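Local coordinates for segregation protein (PDB 1WCV), which hydrolyses ATP and binds double-stranded DNA cooperatively in an ATP-dependent way, forming nucleoprotein filaments, and is probably involved in chromosome partitioning, at residues A[177-182]-A[203-208]; A[139-144]-A[172-177]. All blocks are in the same frame, centred on the assembly; numbering follows the deposited sequence.

Contact 1 (A[177-182]-A[203-208])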
# COMPACT_ATOMS: atom_id res chain seq x y z
N THR A 177 9.16 -6.01 -5.24
CA THR A 177 8.49 -6.90 -6.18
C THR A 177 8.82 -8.34 -5.80
O THR A 177 9.66 -8.60 -4.94
CB THR A 177 8.97 -6.67 -7.64
OG1 THR A 177 10.35 -7.06 -7.76
CG2 THR A 177 8.84 -5.20 -8.02
N MET A 178 8.12 -9.28 -6.45
CA MET A 178 8.34 -10.70 -6.21
C MET A 178 8.28 -11.09 -4.74
O MET A 178 8.99 -11.98 -4.27
CB MET A 178 9.67 -11.11 -6.84
CG MET A 178 9.72 -10.73 -8.31
SD MET A 178 11.16 -11.33 -9.20
CE MET A 178 10.60 -12.97 -9.64
N TYR A 179 7.41 -10.40 -4.00
CA TYR A 179 7.23 -10.68 -2.58
C TYR A 179 6.69 -12.11 -2.46
O TYR A 179 5.57 -12.39 -2.88
CB TYR A 179 6.21 -9.68 -2.02
CG TYR A 179 5.90 -9.81 -0.54
CD1 TYR A 179 6.61 -9.07 0.42
CD2 TYR A 179 4.87 -10.64 -0.10
CE1 TYR A 179 6.28 -9.16 1.79
CE2 TYR A 179 4.54 -10.74 1.24
CZ TYR A 179 5.24 -9.99 2.18
OH TYR A 179 4.88 -10.08 3.51
N ASP A 180 7.48 -13.01 -1.88
CA ASP A 180 7.08 -14.42 -1.72
C ASP A 180 6.16 -14.60 -0.52
O ASP A 180 6.62 -14.79 0.60
CB ASP A 180 8.32 -15.30 -1.55
CG ASP A 180 7.99 -16.79 -1.59
OD1 ASP A 180 6.80 -17.14 -1.70
OD2 ASP A 180 8.93 -17.62 -1.52
N GLY A 181 4.86 -14.57 -0.78
CA GLY A 181 3.89 -14.72 0.29
C GLY A 181 3.86 -16.07 0.97
O GLY A 181 3.11 -16.27 1.92
N ARG A 182 4.66 -17.02 0.48
CA ARG A 182 4.67 -18.34 1.11
C ARG A 182 5.47 -18.31 2.40
O ARG A 182 5.34 -19.21 3.24
CB ARG A 182 5.32 -19.37 0.18
CG ARG A 182 4.65 -19.58 -1.16
CD ARG A 182 5.48 -20.56 -1.96
NE ARG A 182 6.84 -20.06 -2.14
CZ ARG A 182 7.89 -20.80 -2.50
NH1 ARG A 182 7.75 -22.10 -2.73
NH2 ARG A 182 9.07 -20.23 -2.66
N TRP A 203 4.20 1.87 -0.62
CA TRP A 203 3.40 1.03 0.25
C TRP A 203 2.84 -0.15 -0.54
O TRP A 203 2.63 -1.23 0.01
CB TRP A 203 2.26 1.84 0.87
CG TRP A 203 2.74 2.66 2.01
CD1 TRP A 203 2.89 4.02 2.05
CD2 TRP A 203 3.25 2.17 3.26
NE1 TRP A 203 3.47 4.40 3.23
CE2 TRP A 203 3.70 3.29 3.99
CE3 TRP A 203 3.37 0.89 3.82
CZ2 TRP A 203 4.27 3.16 5.26
CZ3 TRP A 203 3.94 0.77 5.08
CH2 TRP A 203 4.38 1.90 5.79
N THR A 204 2.59 0.06 -1.83
CA THR A 204 2.09 -1.02 -2.67
C THR A 204 3.26 -1.97 -2.93
O THR A 204 4.34 -1.54 -3.31
CB THR A 204 1.57 -0.50 -4.02
OG1 THR A 204 0.56 0.49 -3.79
CG2 THR A 204 0.98 -1.65 -4.85
N VAL A 205 3.02 -3.25 -2.72
CA VAL A 205 4.04 -4.26 -2.92
C VAL A 205 3.50 -5.23 -3.96
O VAL A 205 2.33 -5.59 -3.90
CB VAL A 205 4.31 -5.00 -1.59
CG1 VAL A 205 5.18 -6.25 -1.82
CG2 VAL A 205 5.00 -4.07 -0.62
N ILE A 206 4.34 -5.64 -4.91
CA ILE A 206 3.92 -6.58 -5.95
C ILE A 206 4.21 -8.01 -5.48
O ILE A 206 5.35 -8.37 -5.19
CB ILE A 206 4.65 -6.33 -7.29
CG1 ILE A 206 4.64 -4.83 -7.63
CG2 ILE A 206 3.94 -7.11 -8.41
CD1 ILE A 206 3.24 -4.23 -7.74
N PRO A 207 3.17 -8.85 -5.40
CA PRO A 207 3.35 -10.23 -4.95
C PRO A 207 3.90 -11.17 -6.00
O PRO A 207 3.73 -10.96 -7.20
CB PRO A 207 1.94 -10.63 -4.56
CG PRO A 207 1.15 -10.02 -5.69
CD PRO A 207 1.77 -8.62 -5.82
N ARG A 208 4.55 -12.23 -5.54
CA ARG A 208 5.04 -13.23 -6.47
C ARG A 208 3.73 -13.93 -6.83
O ARG A 208 2.93 -14.23 -5.94
CB ARG A 208 5.98 -14.21 -5.75
CG ARG A 208 6.83 -15.05 -6.68
CD ARG A 208 7.77 -15.95 -5.90
NE ARG A 208 8.83 -16.49 -6.75
CZ ARG A 208 9.78 -15.76 -7.31
NH1 ARG A 208 9.82 -14.45 -7.10
NH2 ARG A 208 10.70 -16.33 -8.09
O HOH W 1 6.05 -9.70 -8.53
O HOH W 2 2.94 -14.41 -3.18
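Met178 meets the guanidinium of Arg208 obliquely, two long side chains coming together where the loops 177-182 and 203-208 run past each other. The methionine CB sits at the edge of that flat group, in its plane, 3.4 Å from Arg208 NH1. CG, anti to the carbonyl carbon (chi1 -55°), lies 3.9 Å from Arg208 NH1, and SD passes the same nitrogen at 4.0 Å. The chain then bends at chi3, and CE comes back toward the guanidinium, nearer NH1 than NH2, 3.7 Å from Arg208 NH2; its spacing to NH1 is short enough to make the exact methyl position doubtful. An alanine here would leave the guanidinium beside CB alone and would probably free its outer end to turn. Next to this pair along the chain the backbones form a single bridge: Tyr179 N donates to Ile206 O at 3.1 Å, nearly straight at 168°, and Arg208 N returns to Tyr179 O at 2.9 Å. Pro207 suits the middle because its missing N-H is needed by neither bond, while water 1 links its carbonyl to Met178 N. Tyr179 CB packs on Val205 CG1 at 3.6 Å, and its hydroxyl bonds His233 of the second subunit. The two bridge bonds, made by the residues on either side of Pro207, hold the backbone of this ADP- and ATP-binding residue between them. Met178 offers the guanidinium carbon and sulfur but no hydrogen-bond acceptor, so their contact is packing and would probably not fix the charge as a salt bridge does.

Contact 2 (A[139-144]-A[172-177])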
# COMPACT_ATOMS: atom_id res chain seq x y z
N VAL A 139 12.81 2.30 -8.41
CA VAL A 139 13.80 1.23 -8.23
C VAL A 139 13.08 -0.03 -7.80
O VAL A 139 12.70 -0.16 -6.64
CB VAL A 139 14.82 1.62 -7.14
CG1 VAL A 139 15.92 0.55 -7.04
CG2 VAL A 139 15.43 2.99 -7.45
N PRO A 140 12.86 -0.97 -8.74
CA PRO A 140 12.17 -2.23 -8.43
C PRO A 140 13.18 -3.22 -7.89
O PRO A 140 14.18 -3.52 -8.54
CB PRO A 140 11.60 -2.66 -9.79
CG PRO A 140 11.68 -1.39 -10.65
CD PRO A 140 12.97 -0.79 -10.19
N VAL A 141 12.94 -3.72 -6.69
CA VAL A 141 13.86 -4.67 -6.10
C VAL A 141 13.09 -5.89 -5.62
O VAL A 141 11.89 -5.82 -5.44
CB VAL A 141 14.62 -4.07 -4.88
CG1 VAL A 141 15.30 -2.77 -5.29
CG2 VAL A 141 13.66 -3.82 -3.73
N GLN A 142 13.79 -7.00 -5.45
CA GLN A 142 13.15 -8.21 -4.96
C GLN A 142 13.29 -8.20 -3.46
O GLN A 142 14.22 -7.60 -2.91
CB GLN A 142 13.79 -9.46 -5.54
CG GLN A 142 13.50 -9.68 -7.02
CD GLN A 142 13.99 -11.03 -7.50
OE1 GLN A 142 13.57 -12.07 -6.98
NE2 GLN A 142 14.87 -11.03 -8.49
N ALA A 143 12.36 -8.87 -2.78
CA ALA A 143 12.39 -8.93 -1.33
C ALA A 143 13.44 -9.90 -0.81
O ALA A 143 13.12 -10.93 -0.22
CB ALA A 143 11.01 -9.32 -0.80
N GLU A 144 14.71 -9.55 -1.05
CA GLU A 144 15.85 -10.36 -0.62
C GLU A 144 16.78 -9.43 0.14
O GLU A 144 16.82 -8.24 -0.14
CB GLU A 144 16.59 -10.93 -1.83
CG GLU A 144 15.76 -11.84 -2.72
CD GLU A 144 16.50 -12.23 -3.99
OE1 GLU A 144 15.99 -13.08 -4.74
OE2 GLU A 144 17.60 -11.69 -4.22
N LEU A 172 11.64 8.54 -7.16
CA LEU A 172 10.20 8.58 -6.98
C LEU A 172 9.90 7.58 -5.87
O LEU A 172 9.15 7.87 -4.93
CB LEU A 172 9.45 8.19 -8.26
CG LEU A 172 9.04 9.31 -9.22
CD1 LEU A 172 8.17 8.73 -10.33
CD2 LEU A 172 8.28 10.39 -8.47
N GLY A 173 10.50 6.40 -5.97
CA GLY A 173 10.29 5.40 -4.93
C GLY A 173 10.94 4.06 -5.17
O GLY A 173 11.31 3.74 -6.30
N ILE A 174 11.10 3.30 -4.10
CA ILE A 174 11.66 1.96 -4.16
C ILE A 174 10.45 1.03 -4.13
O ILE A 174 9.56 1.18 -3.29
CB ILE A 174 12.53 1.68 -2.93
CG1 ILE A 174 13.74 2.62 -2.94
CG2 ILE A 174 12.98 0.21 -2.94
CD1 ILE A 174 14.41 2.74 -1.59
N LEU A 175 10.40 0.09 -5.07
CA LEU A 175 9.28 -0.84 -5.17
C LEU A 175 9.68 -2.28 -4.87
O LEU A 175 10.55 -2.83 -5.51
CB LEU A 175 8.68 -0.81 -6.58
CG LEU A 175 7.55 -1.81 -6.88
CD1 LEU A 175 6.32 -1.49 -6.03
CD2 LEU A 175 7.20 -1.73 -8.37
N VAL A 176 9.01 -2.88 -3.88
CA VAL A 176 9.29 -4.27 -3.54
C VAL A 176 8.47 -5.14 -4.50
O VAL A 176 7.25 -4.99 -4.60
CB VAL A 176 8.88 -4.59 -2.09
CG1 VAL A 176 9.16 -6.05 -1.78
CG2 VAL A 176 9.65 -3.68 -1.12
N THR A 177 9.16 -6.01 -5.24
CA THR A 177 8.49 -6.90 -6.18
C THR A 177 8.82 -8.34 -5.80
O THR A 177 9.66 -8.60 -4.94
CB THR A 177 8.97 -6.67 -7.64
OG1 THR A 177 10.35 -7.06 -7.76
CG2 THR A 177 8.84 -5.20 -8.02
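Val139 to Gln142 pair in parallel with Ile174 to Thr177, the two strand axes 4.6 Å apart at closest and their directions differing by 25°. Val139 N reaches Gly173 O, its carbonyl takes Leu175 N at 2.8 Å, and Val141 N returns to Leu175 O at 2.8 Å. The pairing with 172-177 asks no N-H of Pro140; its CA instead makes a C-H...O contact with Leu175 O at 3.4 Å. Val141 O is gripped twice by Thr177: the backbone N comes nearly along the C=O axis at 2.7 Å, and OG1, set between backbone N and carbonyl carbon (chi1 67°), adds a bond of 3.0 Å from well above the carbonyl plane. The threonine methyl, CG2, meets Pro140 CB on the face that packs on helix 18-33. On the other face the side chains of Val141 and Ile174 cross obliquely, CG2 to CG2 at 4.2 Å. Branched aliphatic residues suit this side, where Val139, Val141 and Ile174 touch helix 146-164. Beyond the strand Ala143, the centre of an inverse gamma turn, brings its methyl CB to 3.9 Å from Val176 CG1. Helix 146-164 joins the strands into a beta-alpha-beta crossover at one margin of the P-loop NTPase sheet.

In the fold
Contact 2 pairs the edge strand 170-177 with strand 136-142, and contact 1 joins the loop after 170-177 to the loop after helix 185-197; Thr177 belongs to both, and the centres lie about 10 Å apart. A probable hydrogen bond of 3.0 Å from Ile206 N to Val176 O ties loop 203-208 back to strand 170-177, while Met178 SD packs 3.3 Å from Gln142 CD. The nearest side-chain atoms of Pro140 are about 4 Å from Lys20, those of Thr177 about 4 Å from Gly19 and those of Met178 about 3 Å from Val18, all ATP-binding residues. Pro207 of contact 1 itself binds ADP and ATP, consistent with both contacts bordering the nucleotide site.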